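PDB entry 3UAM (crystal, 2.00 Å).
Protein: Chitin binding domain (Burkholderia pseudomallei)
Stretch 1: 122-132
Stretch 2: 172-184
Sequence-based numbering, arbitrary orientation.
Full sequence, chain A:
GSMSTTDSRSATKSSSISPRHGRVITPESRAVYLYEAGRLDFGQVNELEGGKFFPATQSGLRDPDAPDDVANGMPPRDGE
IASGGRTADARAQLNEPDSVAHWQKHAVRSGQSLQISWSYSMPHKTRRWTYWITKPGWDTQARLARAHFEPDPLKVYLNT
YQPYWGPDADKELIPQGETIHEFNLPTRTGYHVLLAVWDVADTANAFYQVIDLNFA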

# COMPACT_ATOMS: atom_id res chain seq x y z
N MET A 122 -8.75 11.09 10.02
CA MET A 122 -9.82 10.24 10.56
C MET A 122 -9.48 8.77 10.35
O MET A 122 -10.19 8.07 9.63
CB MET A 122 -11.19 10.56 9.92
CG MET A 122 -11.57 12.02 9.80
SD MET A 122 -11.93 12.82 11.37
CE MET A 122 -11.74 14.58 11.03
N PRO A 123 -8.37 8.30 10.96
CA PRO A 123 -7.87 6.97 10.68
C PRO A 123 -8.84 5.87 11.01
O PRO A 123 -9.62 5.97 11.94
CB PRO A 123 -6.58 6.86 11.54
CG PRO A 123 -6.69 7.96 12.55
CD PRO A 123 -7.48 9.04 11.88
N HIS A 124 -8.81 4.83 10.21
CA HIS A 124 -9.65 3.64 10.40
C HIS A 124 -9.12 2.72 11.46
O HIS A 124 -7.92 2.70 11.76
CB HIS A 124 -9.67 2.86 9.09
CG HIS A 124 -10.65 3.36 8.08
ND1 HIS A 124 -11.98 3.27 8.28
CD2 HIS A 124 -10.47 3.96 6.84
CE1 HIS A 124 -12.62 3.78 7.21
NE2 HIS A 124 -11.70 4.19 6.32
N LYS A 125 -10.02 1.91 12.02
CA LYS A 125 -9.59 0.70 12.76
C LYS A 125 -8.75 -0.20 11.85
O LYS A 125 -9.19 -0.57 10.79
CB LYS A 125 -10.80 -0.08 13.25
CG LYS A 125 -11.57 0.62 14.35
CD LYS A 125 -12.77 -0.19 14.80
CE LYS A 125 -13.52 0.52 15.93
NZ LYS A 125 -14.68 -0.27 16.44
N THR A 126 -7.55 -0.55 12.27
CA THR A 126 -6.57 -1.20 11.40
C THR A 126 -6.27 -2.65 11.79
O THR A 126 -5.94 -2.91 12.94
CB THR A 126 -5.25 -0.44 11.46
OG1 THR A 126 -5.47 0.92 11.06
CG2 THR A 126 -4.18 -1.10 10.56
N ARG A 127 -6.35 -3.58 10.84
CA ARG A 127 -5.92 -4.95 11.11
C ARG A 127 -4.42 -5.12 10.92
O ARG A 127 -3.77 -5.72 11.75
CB ARG A 127 -6.68 -5.97 10.25
CG ARG A 127 -6.33 -7.42 10.58
CD ARG A 127 -6.44 -7.73 12.07
NE ARG A 127 -7.76 -7.42 12.60
CZ ARG A 127 -8.05 -7.26 13.89
NH1 ARG A 127 -7.10 -7.32 14.81
NH2 ARG A 127 -9.29 -6.96 14.26
N ARG A 128 -3.88 -4.57 9.84
CA ARG A 128 -2.46 -4.71 9.54
C ARG A 128 -1.96 -3.67 8.53
O ARG A 128 -2.74 -2.99 7.86
CB ARG A 128 -2.16 -6.12 9.04
CG ARG A 128 -2.74 -6.43 7.66
CD ARG A 128 -2.41 -7.82 7.10
NE ARG A 128 -2.92 -8.91 7.93
CZ ARG A 128 -4.21 -9.22 8.05
NH1 ARG A 128 -5.15 -8.51 7.42
NH2 ARG A 128 -4.58 -10.24 8.82
N TRP A 129 -0.63 -3.56 8.46
CA TRP A 129 0.07 -2.93 7.37
C TRP A 129 0.99 -3.99 6.83
O TRP A 129 1.60 -4.73 7.59
CB TRP A 129 0.94 -1.80 7.86
CG TRP A 129 0.23 -0.63 8.46
CD1 TRP A 129 -0.07 0.59 7.86
CD2 TRP A 129 -0.26 -0.52 9.82
NE1 TRP A 129 -0.69 1.43 8.75
CE2 TRP A 129 -0.84 0.83 9.94
CE3 TRP A 129 -0.26 -1.35 10.93
CZ2 TRP A 129 -1.39 1.28 11.13
CZ3 TRP A 129 -0.82 -0.88 12.12
CH2 TRP A 129 -1.38 0.42 12.20
N THR A 130 1.10 -4.05 5.51
CA THR A 130 1.90 -5.06 4.84
C THR A 130 2.77 -4.34 3.80
O THR A 130 2.32 -3.35 3.19
CB THR A 130 1.01 -6.08 4.10
OG1 THR A 130 0.22 -6.81 5.05
CG2 THR A 130 1.90 -7.07 3.40
N TYR A 131 3.99 -4.83 3.63
CA TYR A 131 4.93 -4.29 2.66
C TYR A 131 5.37 -5.40 1.72
O TYR A 131 5.91 -6.39 2.15
CB TYR A 131 6.10 -3.63 3.35
CG TYR A 131 5.66 -2.50 4.26
CD1 TYR A 131 5.51 -1.22 3.75
CD2 TYR A 131 5.35 -2.73 5.60
CE1 TYR A 131 5.09 -0.18 4.55
CE2 TYR A 131 4.93 -1.68 6.40
CZ TYR A 131 4.79 -0.40 5.87
OH TYR A 131 4.36 0.67 6.62
N TRP A 132 5.14 -5.20 0.44
CA TRP A 132 5.43 -6.16 -0.62
C TRP A 132 6.51 -5.61 -1.53
O TRP A 132 6.54 -4.40 -1.80
CB TRP A 132 4.17 -6.42 -1.47
CG TRP A 132 2.95 -6.84 -0.69
CD1 TRP A 132 1.95 -6.03 -0.15
CD2 TRP A 132 2.56 -8.22 -0.31
NE1 TRP A 132 0.99 -6.80 0.49
CE2 TRP A 132 1.32 -8.11 0.44
CE3 TRP A 132 3.11 -9.47 -0.52
CZ2 TRP A 132 0.69 -9.23 0.97
CZ3 TRP A 132 2.47 -10.58 0.01
CH2 TRP A 132 1.27 -10.47 0.73
N GLU A 172 -6.72 0.10 20.69
CA GLU A 172 -5.90 -0.99 20.19
C GLU A 172 -5.82 -1.02 18.67
O GLU A 172 -4.87 -1.55 18.13
CB GLU A 172 -6.41 -2.36 20.69
CG GLU A 172 -6.44 -2.51 22.20
CD GLU A 172 -5.10 -2.22 22.85
OE1 GLU A 172 -4.99 -1.29 23.68
OE2 GLU A 172 -4.13 -2.91 22.50
N LEU A 173 -6.80 -0.49 17.96
CA LEU A 173 -6.80 -0.61 16.50
C LEU A 173 -6.65 0.69 15.73
O LEU A 173 -6.32 0.65 14.54
CB LEU A 173 -8.04 -1.37 15.99
CG LEU A 173 -8.22 -2.79 16.58
CD1 LEU A 173 -9.50 -3.44 16.07
CD2 LEU A 173 -7.01 -3.66 16.29
N ILE A 174 -6.92 1.84 16.35
CA ILE A 174 -6.91 3.09 15.56
C ILE A 174 -5.64 3.90 15.81
O ILE A 174 -5.39 4.30 16.94
CB ILE A 174 -8.10 4.02 15.87
CG1 ILE A 174 -9.44 3.27 15.75
CG2 ILE A 174 -8.06 5.24 14.93
CD1 ILE A 174 -10.62 4.10 16.27
N PRO A 175 -4.84 4.16 14.76
CA PRO A 175 -3.69 5.06 14.90
C PRO A 175 -4.10 6.40 15.52
O PRO A 175 -5.16 6.93 15.18
CB PRO A 175 -3.23 5.28 13.46
CG PRO A 175 -3.70 4.08 12.71
CD PRO A 175 -4.99 3.67 13.37
N GLN A 176 -3.28 6.90 16.43
CA GLN A 176 -3.50 8.20 17.07
C GLN A 176 -2.59 9.27 16.44
O GLN A 176 -2.62 10.46 16.82
CB GLN A 176 -3.24 8.08 18.59
N GLY A 177 -1.79 8.85 15.46
CA GLY A 177 -0.87 9.75 14.79
C GLY A 177 -0.23 9.02 13.63
O GLY A 177 -0.67 7.92 13.27
N GLU A 178 0.78 9.62 13.04
CA GLU A 178 1.57 8.96 12.02
C GLU A 178 2.00 7.57 12.48
O GLU A 178 2.43 7.39 13.62
CB GLU A 178 2.82 9.78 11.69
CG GLU A 178 2.55 11.01 10.81
CD GLU A 178 3.79 11.84 10.56
OE1 GLU A 178 4.92 11.33 10.85
OE2 GLU A 178 3.67 13.00 10.11
N THR A 179 1.89 6.60 11.58
CA THR A 179 2.44 5.27 11.81
C THR A 179 3.85 5.20 11.22
O THR A 179 4.04 5.44 10.02
CB THR A 179 1.58 4.19 11.16
OG1 THR A 179 0.21 4.35 11.57
CG2 THR A 179 2.12 2.77 11.52
N ILE A 180 4.82 4.87 12.06
CA ILE A 180 6.21 4.79 11.66
C ILE A 180 6.72 3.34 11.75
O ILE A 180 6.77 2.75 12.83
CB ILE A 180 7.06 5.69 12.55
CG1 ILE A 180 6.50 7.12 12.46
CG2 ILE A 180 8.52 5.67 12.11
CD1 ILE A 180 6.54 7.82 13.78
N HIS A 181 7.09 2.79 10.60
CA HIS A 181 7.61 1.43 10.50
C HIS A 181 9.02 1.48 10.03
O HIS A 181 9.37 2.39 9.27
CB HIS A 181 6.77 0.62 9.54
CG HIS A 181 5.37 0.34 10.05
ND1 HIS A 181 4.29 0.36 9.26
CD2 HIS A 181 4.91 0.02 11.33
CE1 HIS A 181 3.19 0.04 9.99
NE2 HIS A 181 3.57 -0.14 11.26
N GLU A 182 9.84 0.53 10.44
CA GLU A 182 11.24 0.46 10.00
C GLU A 182 11.64 -0.97 9.73
O GLU A 182 11.38 -1.86 10.54
CB GLU A 182 12.19 1.07 11.04
CG GLU A 182 13.66 1.14 10.58
CD GLU A 182 14.50 2.12 11.39
OE1 GLU A 182 14.39 2.09 12.63
OE2 GLU A 182 15.25 2.95 10.79
N PHE A 183 12.28 -1.19 8.59
CA PHE A 183 12.81 -2.51 8.26
C PHE A 183 13.98 -2.39 7.29
O PHE A 183 14.25 -1.31 6.77
CB PHE A 183 11.71 -3.40 7.67
CG PHE A 183 10.85 -2.71 6.64
CD1 PHE A 183 11.25 -2.64 5.33
CD2 PHE A 183 9.60 -2.20 6.99
CE1 PHE A 183 10.44 -2.04 4.38
CE2 PHE A 183 8.79 -1.58 6.04
CZ PHE A 183 9.21 -1.50 4.73
N ASN A 184 14.65 -3.50 7.02
CA ASN A 184 15.76 -3.50 6.10
C ASN A 184 15.29 -3.92 4.74
O ASN A 184 14.58 -4.93 4.61
CB ASN A 184 16.85 -4.45 6.56
CG ASN A 184 17.48 -4.00 7.84
OD1 ASN A 184 17.07 -4.42 8.92
ND2 ASN A 184 18.45 -3.08 7.75

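Where strands lie too far apart to share backbone hydrogen bonds, side chains can fill the space between them, as here. Strands 128-132 and 179-184 approach no closer than 10.4 Å between axes and cross at -36°, leaving a gap filled largely by aromatic rings. Alternation sets them there: the CA-to-CB bonds of Trp 129 and Tyr 131 point toward the second stretch, and those of Thr 179, His 181 and Phe 183 toward the first, while those of Thr 130 and Ile 180 point away.

Tyr 131 spans the gap with two kinds of contact. Its OH lies 2.7 Å from ND1 of His 181, a short hydrogen bond in which either atom could be the donor. Over one face of its ring sits Phe 183, with Tyr 131 CD2 and Phe 183 CE2 3.7 Å apart and the ring planes inclined at 51°. His 181, bonded through ND1, also turns an edge to the face of Trp 129: the planes stand at 74°, and His 181 CE1 comes within 3.4 Å of Trp 129 CG. Over the six-membered ring of the same indole, Thr 179 CG2 makes a CH-pi contact, 4.1 Å from the ring centroid, while Pro 175 CG packs at the indole edge, 4.0 Å from CZ2 of Trp 129.

Before these two strands in each stretch, the backbones draw together (Lys 125 CA and Ile 174 CA are 4.6 Å apart), and here the main chain can bond directly. Leu 173, the residue most covered by the other stretch, sits at the end of a helix; its carbonyl O accepts a hydrogen bond from Thr 126 N at 2.8 Å. Its CA-to-CB bond points toward the first stretch; Leu 173 CB lies 4.1 Å from Lys 125 CB, and Leu 173 CD2 lies 3.9 Å from Arg 127 NH1. Nearby, apolar packing takes over again, with Pro 123 CG 3.9 Å from Ile 174 CG2 and Pro 123 CB 4.0 Å from Pro 175 CD.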